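Local atomic coordinates of cellulase (glycosyl hydrolase family 5) (Bacteroides ovatus, PDB entry 3ZMR), a protein that hydrolyses internal beta-1,4-glucosidic linkages of the xyloglucan backbone with retention of anomeric configuration, releasing xyloglucan oligosaccharides in the gut bacterium Bacteroides ovatus. Residues Leu8-Glu13 / Pro83-Asn88; Thr27-Gly32 / Glu53-Val58; Gly397-Asp402 / Gly440-Leu445. All coordinates share one frame; numbering follows the deposited sequence.

Interaction 1 (Leu8-Glu13 / Pro83-Asn88)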
loop_
_atom_site.group_PDB
_atom_site.type_symbol
_atom_site.label_atom_id
_atom_site.label_comp_id
_atom_site.label_asym_id
_atom_site.label_seq_id
_atom_site.Cartn_x
_atom_site.Cartn_y
_atom_site.Cartn_z
ATOM N N LEU A 8 17.177 -0.419 -47.953
ATOM C CA LEU A 8 16.736 -0.407 -46.555
ATOM C C LEU A 8 17.596 0.565 -45.751
ATOM O O LEU A 8 18.819 0.382 -45.615
ATOM C CB LEU A 8 16.812 -1.816 -45.963
ATOM C CG LEU A 8 16.417 -1.960 -44.489
ATOM C CD1 LEU A 8 14.939 -1.658 -44.249
ATOM C CD2 LEU A 8 16.751 -3.357 -43.994
ATOM N N GLU A 9 16.953 1.600 -45.214
ATOM C CA GLU A 9 17.659 2.673 -44.536
ATOM C C GLU A 9 17.056 2.972 -43.156
ATOM O O GLU A 9 15.822 2.951 -42.947
ATOM C CB GLU A 9 17.684 3.927 -45.410
ATOM C CG GLU A 9 18.304 3.673 -46.787
ATOM C CD GLU A 9 18.781 4.928 -47.481
ATOM O OE1 GLU A 9 18.217 6.013 -47.228
ATOM O OE2 GLU A 9 19.720 4.821 -48.295
ATOM N N VAL A 10 17.950 3.184 -42.198
ATOM C CA VAL A 10 17.585 3.649 -40.867
ATOM C C VAL A 10 18.572 4.713 -40.430
ATOM O O VAL A 10 19.782 4.459 -40.395
ATOM C CB VAL A 10 17.613 2.517 -39.836
ATOM C CG1 VAL A 10 17.296 3.049 -38.434
ATOM C CG2 VAL A 10 16.638 1.421 -40.227
ATOM N N ALA A 11 18.050 5.891 -40.105
ATOM C CA ALA A 11 18.880 7.041 -39.709
ATOM C C ALA A 11 19.809 6.697 -38.539
ATOM O O ALA A 11 19.463 5.886 -37.663
ATOM C CB ALA A 11 18.022 8.257 -39.383
ATOM N N GLN A 12 21.001 7.288 -38.564
ATOM C CA GLN A 12 22.049 7.020 -37.545
ATOM C C GLN A 12 21.552 7.271 -36.117
ATOM O O GLN A 12 21.908 6.527 -35.190
ATOM C CB GLN A 12 23.341 7.819 -37.826
ATOM C CG GLN A 12 24.501 7.450 -36.905
ATOM C CD GLN A 12 24.938 5.991 -37.027
ATOM O OE1 GLN A 12 24.974 5.426 -38.125
ATOM N NE2 GLN A 12 25.303 5.389 -35.899
ATOM N N GLU A 13 20.716 8.292 -35.952
ATOM C CA GLU A 13 20.119 8.622 -34.648
ATOM C C GLU A 13 19.345 7.453 -34.016
ATOM O O GLU A 13 19.125 7.432 -32.807
ATOM C CB GLU A 13 19.186 9.839 -34.766
ATOM C CG GLU A 13 17.962 9.599 -35.642
ATOM C CD GLU A 13 17.179 10.858 -35.929
ATOM O OE1 GLU A 13 16.541 11.381 -34.992
ATOM O OE2 GLU A 13 17.203 11.323 -37.095
ATOM N N PRO A 83 21.421 -5.680 -46.893
ATOM C CA PRO A 83 22.078 -6.013 -45.624
ATOM C C PRO A 83 21.178 -5.724 -44.425
ATOM O O PRO A 83 20.442 -4.743 -44.437
ATOM C CB PRO A 83 23.312 -5.087 -45.598
ATOM C CG PRO A 83 23.416 -4.474 -46.948
ATOM C CD PRO A 83 22.035 -4.506 -47.535
ATOM N N ASP A 84 21.234 -6.579 -43.411
ATOM C CA ASP A 84 20.541 -6.309 -42.140
ATOM C C ASP A 84 21.027 -5.006 -41.525
ATOM O O ASP A 84 22.213 -4.649 -41.619
ATOM C CB ASP A 84 20.784 -7.397 -41.096
ATOM C CG ASP A 84 20.086 -8.700 -41.397
ATOM O OD1 ASP A 84 19.306 -8.809 -42.369
ATOM O OD2 ASP A 84 20.334 -9.646 -40.618
ATOM N N ILE A 85 20.093 -4.313 -40.882
ATOM C CA ILE A 85 20.413 -3.187 -40.034
ATOM C C ILE A 85 20.140 -3.634 -38.603
ATOM O O ILE A 85 19.061 -4.139 -38.280
ATOM C CB ILE A 85 19.634 -1.914 -40.400
ATOM C CG1 ILE A 85 20.090 -1.430 -41.786
ATOM C CG2 ILE A 85 19.832 -0.834 -39.327
ATOM C CD1 ILE A 85 19.350 -0.218 -42.310
ATOM N N ILE A 86 21.152 -3.479 -37.758
ATOM C CA ILE A 86 21.076 -4.009 -36.397
ATOM C C ILE A 86 21.266 -2.872 -35.409
ATOM O O ILE A 86 22.351 -2.283 -35.310
ATOM C CB ILE A 86 22.066 -5.163 -36.147
ATOM C CG1 ILE A 86 21.819 -6.261 -37.199
ATOM C CG2 ILE A 86 21.859 -5.698 -34.734
ATOM C CD1 ILE A 86 22.755 -7.447 -37.164
ATOM N N ILE A 87 20.175 -2.564 -34.717
ATOM C CA ILE A 87 20.107 -1.465 -33.762
ATOM C C ILE A 87 20.462 -1.979 -32.358
ATOM O O ILE A 87 20.001 -3.018 -31.933
ATOM C CB ILE A 87 18.666 -0.883 -33.754
ATOM C CG1 ILE A 87 18.314 -0.282 -35.120
ATOM C CG2 ILE A 87 18.473 0.109 -32.605
ATOM C CD1 ILE A 87 16.827 -0.029 -35.341
ATOM N N ASN A 88 21.314 -1.234 -31.664
ATOM C CA ASN A 88 21.636 -1.525 -30.261
ATOM C C ASN A 88 20.578 -0.888 -29.348
ATOM O O ASN A 88 20.169 0.252 -29.586
ATOM C CB ASN A 88 23.010 -0.955 -29.871
ATOM C CG ASN A 88 24.175 -1.687 -30.547
ATOM O OD1 ASN A 88 24.282 -2.915 -30.485
ATOM N ND2 ASN A 88 25.042 -0.919 -31.206
HETATM O O HOH W 1 20.387 -2.276 -45.540
#
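Leu8 and Val10 receive the side chain of Ile85, whose delta methyl does most of the touching. CG1 leaves CB anti to the carbonyl carbon (chi1 -67°), and CD1 continues the extended chain to the peptides of the facing segment. There Ile85 CD1 lies 3.4 Å from Leu8 O. It is also close to the next peptide but one, 3.7 Å from Val10 N. Around this tip the neighbours close in obliquely. Leu8 CG is 4.0 Å from Ile85 CD1, and Val10 CG2 comes within 3.8 Å of the same methyl. The second branch is used as well, since Ile85 CG2 sits 4.0 Å from Val10 CG2. Ile87 adds a looser touch, its CD1 being 4.4 Å from Val10 CG1. An alanine in place of Ile85 would probably leave Leu8 CG and Val10 CG2 without their main partner across this contact and open a gap between the two segments.

Polar linkage is indirect. No hydrogen bond crosses between the segments; instead one water donates to both Leu8 O and Pro83 O, at 2.7 Å from Pro83 O.

Val10 and Leu8 also touch Ile30 of strand 24-31, while Ile85 pairs through its backbone with Val77 of strand 71-78. The N-terminal segment thus lies beside one sheet and packs against a strand of the other. A segment that flanks one sheet and sets its aliphatic side chains on a strand of the second is consistent with a beta sandwich, here that of the BACON domain.

Interaction 2 (Thr27-Gly32 / Glu53-Val58); sequences TIQIDG and EGKQYV
Ile28 and Val58 exchange two backbone hydrogen bonds, the tighter being Ile28 N to Val58 O at 2.7 Å with an N-H...O angle of 169°. Ile30 and Gln56 form the next hydrogen-bonded pair, with Gln56 N 2.9 Å from Ile30 O. The series closes with Gly32 N to Gly54 O at 3.1 Å; here the donor stands well above the carbonyl plane, and Gly54 O also accepts from Trp36 NE1. Gln29 opposite Tyr57 and Asp31 opposite Lys55 are the non-hydrogen-bonded pairs between them, as expected for antiparallel strands.

Beyond the backbone, one water accepts from Gln29 NE2 and donates to Lys55 O. It lies above a face of the Tyr57 ring, toward the rim. The Gln29 amide is turned almost flat to that ring, the planes 7° apart, and NE2 lies over a face 3.7 Å from Tyr57 CZ. Lys55, with CG anti to the backbone N (chi1 -170°) and its chain extended, crosses Gln29 obliquely, and its CE lies 3.5 Å from Gln29 OE1. Its NZ remains 4.2 Å from Asp31 OD2, near enough for attraction but beyond a salt bridge. Thr27 CG2 meets Tyr57 CD1 at 3.7 Å, while Thr27 OG1 bonds to Asn59.

The opposite face carries Ile28, Ile30, Gln56 and Val58. Ile30 CG1 packs 3.8 Å from Val58 CG2, and both side chains also touch Trp36 of strand 36-40 in the other sheet.

The chemistry is therefore two-sided: polar and aromatic groups with an ordered water on the outer face, and a largely aliphatic inner face with Gln56 as its polar exception, NE2 turned away to donate to Tyr57 O. Backbone bonds fix the register, while the nearby but unbridged charges of Asp31 and Lys55 are likely to add only a modest attraction.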
loop_
_atom_site.group_PDB
_atom_site.type_symbol
_atom_site.label_atom_id
_atom_site.label_comp_id
_atom_site.label_asym_id
_atom_site.label_seq_id
_atom_site.Cartn_x
_atom_site.Cartn_y
_atom_site.Cartn_z
ATOM N N THR A 27 9.576 5.977 -30.511
ATOM C CA THR A 27 9.209 5.832 -31.919
ATOM C C THR A 27 10.453 6.090 -32.787
ATOM O O THR A 27 11.147 7.132 -32.661
ATOM C CB THR A 27 8.091 6.803 -32.315
ATOM O OG1 THR A 27 6.944 6.561 -31.514
ATOM C CG2 THR A 27 7.706 6.657 -33.778
ATOM N N ILE A 28 10.747 5.131 -33.655
ATOM C CA ILE A 28 11.793 5.266 -34.655
ATOM C C ILE A 28 11.157 5.218 -36.049
ATOM O O ILE A 28 9.965 4.945 -36.192
ATOM C CB ILE A 28 12.910 4.204 -34.482
ATOM C CG1 ILE A 28 12.435 2.790 -34.877
ATOM C CG2 ILE A 28 13.445 4.286 -33.053
ATOM C CD1 ILE A 28 13.556 1.763 -34.878
ATOM N N GLN A 29 11.966 5.487 -37.069
ATOM C CA GLN A 29 11.502 5.412 -38.449
ATOM C C GLN A 29 12.363 4.449 -39.250
ATOM O O GLN A 29 13.583 4.527 -39.240
ATOM C CB GLN A 29 11.449 6.803 -39.100
ATOM C CG GLN A 29 10.707 6.849 -40.433
ATOM C CD GLN A 29 10.582 8.254 -40.988
ATOM O OE1 GLN A 29 11.577 8.972 -41.130
ATOM N NE2 GLN A 29 9.372 8.653 -41.326
ATOM N N ILE A 30 11.688 3.561 -39.959
ATOM C CA ILE A 30 12.294 2.621 -40.902
ATOM C C ILE A 30 11.967 3.104 -42.328
ATOM O O ILE A 30 10.815 3.289 -42.670
ATOM C CB ILE A 30 11.721 1.195 -40.723
ATOM C CG1 ILE A 30 11.840 0.718 -39.266
ATOM C CG2 ILE A 30 12.374 0.224 -41.708
ATOM C CD1 ILE A 30 13.214 0.878 -38.637
ATOM N N ASP A 31 12.987 3.337 -43.149
ATOM C CA ASP A 31 12.796 3.752 -44.544
ATOM C C ASP A 31 13.151 2.572 -45.441
ATOM O O ASP A 31 14.274 2.449 -45.926
ATOM C CB ASP A 31 13.670 4.972 -44.843
ATOM C CG ASP A 31 13.325 5.657 -46.160
ATOM O OD1 ASP A 31 12.453 5.177 -46.903
ATOM O OD2 ASP A 31 13.943 6.699 -46.458
ATOM N N GLY A 32 12.173 1.708 -45.668
ATOM C CA GLY A 32 12.431 0.437 -46.345
ATOM C C GLY A 32 11.678 0.167 -47.638
ATOM O O GLY A 32 10.880 0.975 -48.096
ATOM N N GLU A 53 6.234 -2.317 -44.575
ATOM C CA GLU A 53 6.328 -1.807 -45.935
ATOM C C GLU A 53 6.660 -0.324 -45.887
ATOM O O GLU A 53 6.109 0.441 -45.073
ATOM C CB GLU A 53 5.007 -1.946 -46.708
ATOM C CG GLU A 53 4.165 -3.148 -46.374
ATOM C CD GLU A 53 2.774 -2.998 -46.927
ATOM O OE1 GLU A 53 2.640 -2.538 -48.082
ATOM O OE2 GLU A 53 1.825 -3.328 -46.196
ATOM N N GLY A 54 7.522 0.082 -46.794
ATOM C CA GLY A 54 7.803 1.487 -47.015
ATOM C C GLY A 54 8.402 2.163 -45.804
ATOM O O GLY A 54 9.184 1.570 -45.063
ATOM N N LYS A 55 7.993 3.415 -45.641
ATOM C CA LYS A 55 8.567 4.323 -44.671
ATOM C C LYS A 55 7.588 4.450 -43.499
ATOM O O LYS A 55 6.544 5.100 -43.599
ATOM C CB LYS A 55 8.847 5.671 -45.318
ATOM C CG LYS A 55 9.669 6.629 -44.493
ATOM C CD LYS A 55 10.028 7.849 -45.345
ATOM C CE LYS A 55 10.933 8.801 -44.598
ATOM N NZ LYS A 55 11.392 9.870 -45.526
ATOM N N GLN A 56 7.951 3.799 -42.399
ATOM C CA GLN A 56 7.049 3.519 -41.269
ATOM C C GLN A 56 7.577 3.984 -39.938
ATOM O O GLN A 56 8.750 3.775 -39.619
ATOM C CB GLN A 56 6.861 2.000 -41.177
ATOM C CG GLN A 56 5.892 1.498 -40.119
ATOM C CD GLN A 56 4.476 1.940 -40.416
ATOM O OE1 GLN A 56 3.994 1.770 -41.529
ATOM N NE2 GLN A 56 3.812 2.509 -39.426
ATOM N N TYR A 57 6.687 4.566 -39.126
ATOM C CA TYR A 57 6.988 4.785 -37.710
ATOM C C TYR A 57 6.771 3.507 -36.915
ATOM O O TYR A 57 5.649 2.945 -36.890
ATOM C CB TYR A 57 6.179 5.934 -37.117
ATOM C CG TYR A 57 6.660 7.294 -37.561
ATOM C CD1 TYR A 57 7.991 7.707 -37.355
ATOM C CD2 TYR A 57 5.786 8.184 -38.166
ATOM C CE1 TYR A 57 8.405 8.955 -37.745
ATOM C CE2 TYR A 57 6.208 9.441 -38.543
ATOM C CZ TYR A 57 7.538 9.806 -38.349
ATOM O OH TYR A 57 7.978 11.070 -38.736
ATOM N N VAL A 58 7.851 3.042 -36.276
ATOM C CA VAL A 58 7.867 1.796 -35.534
ATOM C C VAL A 58 8.256 2.110 -34.090
ATOM O O VAL A 58 9.179 2.890 -33.842
ATOM C CB VAL A 58 8.895 0.789 -36.121
ATOM C CG1 VAL A 58 9.022 -0.489 -35.277
ATOM C CG2 VAL A 58 8.487 0.430 -37.548
HETATM O O HOH W 2 7.082 7.070 -41.231
#

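Interaction 3 (Gly397-Asp402 / Gly440-Leu445)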
loop_
_atom_site.group_PDB
_atom_site.type_symbol
_atom_site.label_atom_id
_atom_site.label_comp_id
_atom_site.label_asym_id
_atom_site.label_seq_id
_atom_site.Cartn_x
_atom_site.Cartn_y
_atom_site.Cartn_z
ATOM N N GLY A 397 -12.303 -5.116 10.692
ATOM C CA GLY A 397 -13.055 -5.150 11.942
ATOM C C GLY A 397 -14.464 -4.602 11.814
ATOM O O GLY A 397 -14.741 -3.734 10.990
ATOM N N PRO A 398 -15.383 -5.154 12.625
ATOM C CA PRO A 398 -16.759 -4.691 12.606
ATOM C C PRO A 398 -17.053 -3.611 13.649
ATOM O O PRO A 398 -16.500 -3.630 14.772
ATOM C CB PRO A 398 -17.523 -5.965 12.963
ATOM C CG PRO A 398 -16.613 -6.655 13.931
ATOM C CD PRO A 398 -15.217 -6.321 13.520
ATOM N N THR A 399 -17.964 -2.711 13.305
ATOM C CA THR A 399 -18.453 -1.768 14.325
ATOM C C THR A 399 -19.225 -2.516 15.419
ATOM O O THR A 399 -19.604 -3.678 15.260
ATOM C CB THR A 399 -19.313 -0.664 13.694
ATOM O OG1 THR A 399 -19.531 0.390 14.653
ATOM C CG2 THR A 399 -20.643 -1.249 13.195
ATOM N N LEU A 400 -19.440 -1.827 16.536
ATOM C CA LEU A 400 -20.266 -2.364 17.608
ATOM C C LEU A 400 -21.514 -1.494 17.720
ATOM O O LEU A 400 -21.455 -0.313 18.035
ATOM C CB LEU A 400 -19.486 -2.455 18.922
ATOM C CG LEU A 400 -20.072 -3.347 20.026
ATOM C CD1 LEU A 400 -19.013 -3.672 21.090
ATOM C CD2 LEU A 400 -21.319 -2.703 20.650
ATOM N N ARG A 401 -22.646 -2.123 17.398
ATOM C CA ARG A 401 -23.944 -1.469 17.301
ATOM C C ARG A 401 -24.641 -1.467 18.677
ATOM O O ARG A 401 -25.504 -2.301 18.984
ATOM C CB ARG A 401 -24.778 -2.122 16.187
ATOM C CG ARG A 401 -24.056 -2.139 14.845
ATOM C CD ARG A 401 -24.936 -2.620 13.715
ATOM N NE ARG A 401 -24.127 -2.875 12.519
ATOM C CZ ARG A 401 -23.831 -1.965 11.595
ATOM N NH1 ARG A 401 -24.269 -0.711 11.666
ATOM N NH2 ARG A 401 -23.051 -2.340 10.578
ATOM N N ASP A 402 -24.204 -0.520 19.497
ATOM C CA ASP A 402 -24.544 -0.470 20.919
ATOM C C ASP A 402 -25.962 -0.016 21.214
ATOM O O ASP A 402 -26.384 -0.057 22.365
ATOM C CB ASP A 402 -23.521 0.349 21.739
ATOM C CG ASP A 402 -23.573 1.847 21.466
ATOM O OD1 ASP A 402 -23.937 2.286 20.367
ATOM O OD2 ASP A 402 -23.137 2.618 22.346
ATOM N N GLY A 440 -11.375 4.335 18.539
ATOM C CA GLY A 440 -11.707 4.936 19.852
ATOM C C GLY A 440 -13.180 5.126 20.163
ATOM O O GLY A 440 -13.525 5.841 21.118
ATOM N N TYR A 441 -14.032 4.494 19.362
ATOM C CA TYR A 441 -15.495 4.586 19.526
ATOM C C TYR A 441 -15.981 3.206 20.025
ATOM O O TYR A 441 -15.248 2.513 20.757
ATOM C CB TYR A 441 -16.160 5.098 18.225
ATOM C CG TYR A 441 -17.639 5.394 18.326
ATOM C CD1 TYR A 441 -18.118 6.241 19.301
ATOM C CD2 TYR A 441 -18.551 4.808 17.442
ATOM C CE1 TYR A 441 -19.485 6.522 19.411
ATOM C CE2 TYR A 441 -19.908 5.047 17.560
ATOM C CZ TYR A 441 -20.367 5.919 18.538
ATOM O OH TYR A 441 -21.717 6.131 18.659
ATOM N N THR A 442 -17.190 2.786 19.675
ATOM C CA THR A 442 -17.719 1.565 20.287
ATOM C C THR A 442 -16.969 0.281 19.934
ATOM O O THR A 442 -17.011 -0.701 20.680
ATOM C CB THR A 442 -19.195 1.354 19.932
ATOM O OG1 THR A 442 -19.327 1.227 18.518
ATOM C CG2 THR A 442 -20.036 2.509 20.451
ATOM N N GLU A 443 -16.266 0.324 18.813
ATOM C CA GLU A 443 -15.443 -0.789 18.330
ATOM C C GLU A 443 -14.055 -0.856 18.990
ATOM O O GLU A 443 -13.269 -1.779 18.707
ATOM C CB GLU A 443 -15.268 -0.691 16.815
ATOM C CG GLU A 443 -14.220 0.329 16.351
ATOM C CD GLU A 443 -14.469 1.738 16.869
ATOM O OE1 GLU A 443 -15.624 2.241 16.761
ATOM O OE2 GLU A 443 -13.509 2.345 17.389
ATOM N N LYS A 444 -13.737 0.073 19.884
ATOM C CA LYS A 444 -12.382 0.171 20.395
ATOM C C LYS A 444 -11.995 -1.037 21.279
ATOM O O LYS A 444 -12.864 -1.667 21.932
ATOM C CB LYS A 444 -12.184 1.492 21.141
ATOM C CG LYS A 444 -12.787 1.510 22.541
ATOM C CD LYS A 444 -12.872 2.925 23.103
ATOM C CE LYS A 444 -13.370 2.885 24.542
ATOM N NZ LYS A 444 -13.554 4.252 25.099
ATOM N N LEU A 445 -10.692 -1.359 21.304
ATOM C CA LEU A 445 -10.212 -2.440 22.151
ATOM C C LEU A 445 -9.714 -1.964 23.503
ATOM O O LEU A 445 -9.713 -2.717 24.475
ATOM C CB LEU A 445 -9.134 -3.244 21.454
ATOM C CG LEU A 445 -9.521 -3.878 20.135
ATOM C CD1 LEU A 445 -8.297 -4.599 19.589
ATOM C CD2 LEU A 445 -10.720 -4.838 20.262
HETATM O O HOH W 3 -17.221 1.905 14.864
HETATM O O HOH W 4 -23.382 4.257 18.478
#
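Thr442 faces Leu400 and buries more surface here than any other residue of the two segments. Its CB packs 3.4 Å from Leu400 O. At one branch OG1 sits between the backbone N and carbonyl carbon (chi1 61°) and donates to Leu400 O at 2.7 Å, lying in the carbonyl plane on a lone pair. At the other branch, CG2 lies 3.8 Å above the plane of the Tyr441 ring, over its centre, and 3.6 Å from Asp402 OD2. The backbone takes part too: Thr442 O lies 3.5 Å from Leu400 CB.

Water extends the link: one molecule joins Thr399 OG1 to Glu443 OE1, and another donates to Asp402 OD1 and is hydrogen-bonded to Tyr441 OH. Glu443 OE2 is met on its syn side by Tyr441 N at 3.0 Å and is also bonded by Ala439 N, which ties the carboxylate to its own loop. Both loops follow barrel strands, 391-396 bearing the presumed nucleophile Glu395 and 433-436 leading to substrate-binding Trp437. The loops thus meet through one direct hydrogen bond, bridging waters and carbon groups resting against oxygens, while Leu400 N is buried without a partner in the model, a probable cost set against that bond.

Overall arrangement
Interactions 1 and 2 belong to the BACON beta sandwich, whereas interaction 3 lies in the catalytic barrel, its centre about 68 Å from that of interaction 1. The first two are partners: Glu9 O probably accepts a hydrogen bond from Asp31 N, and Ile87 packs on Ile28. Interaction 2 works within one sheet through regular backbone bonds and exposes one polar face; interaction 1 packs the N-terminal segment on a strand of the other sheet, buried at Val10 and Ile85 and more open at its Leu8-Pro83 end. Interaction 3 has neither strand pairing nor a sizeable apolar centre, and relies on a hydroxyl and waters between loops close to the bound glycan.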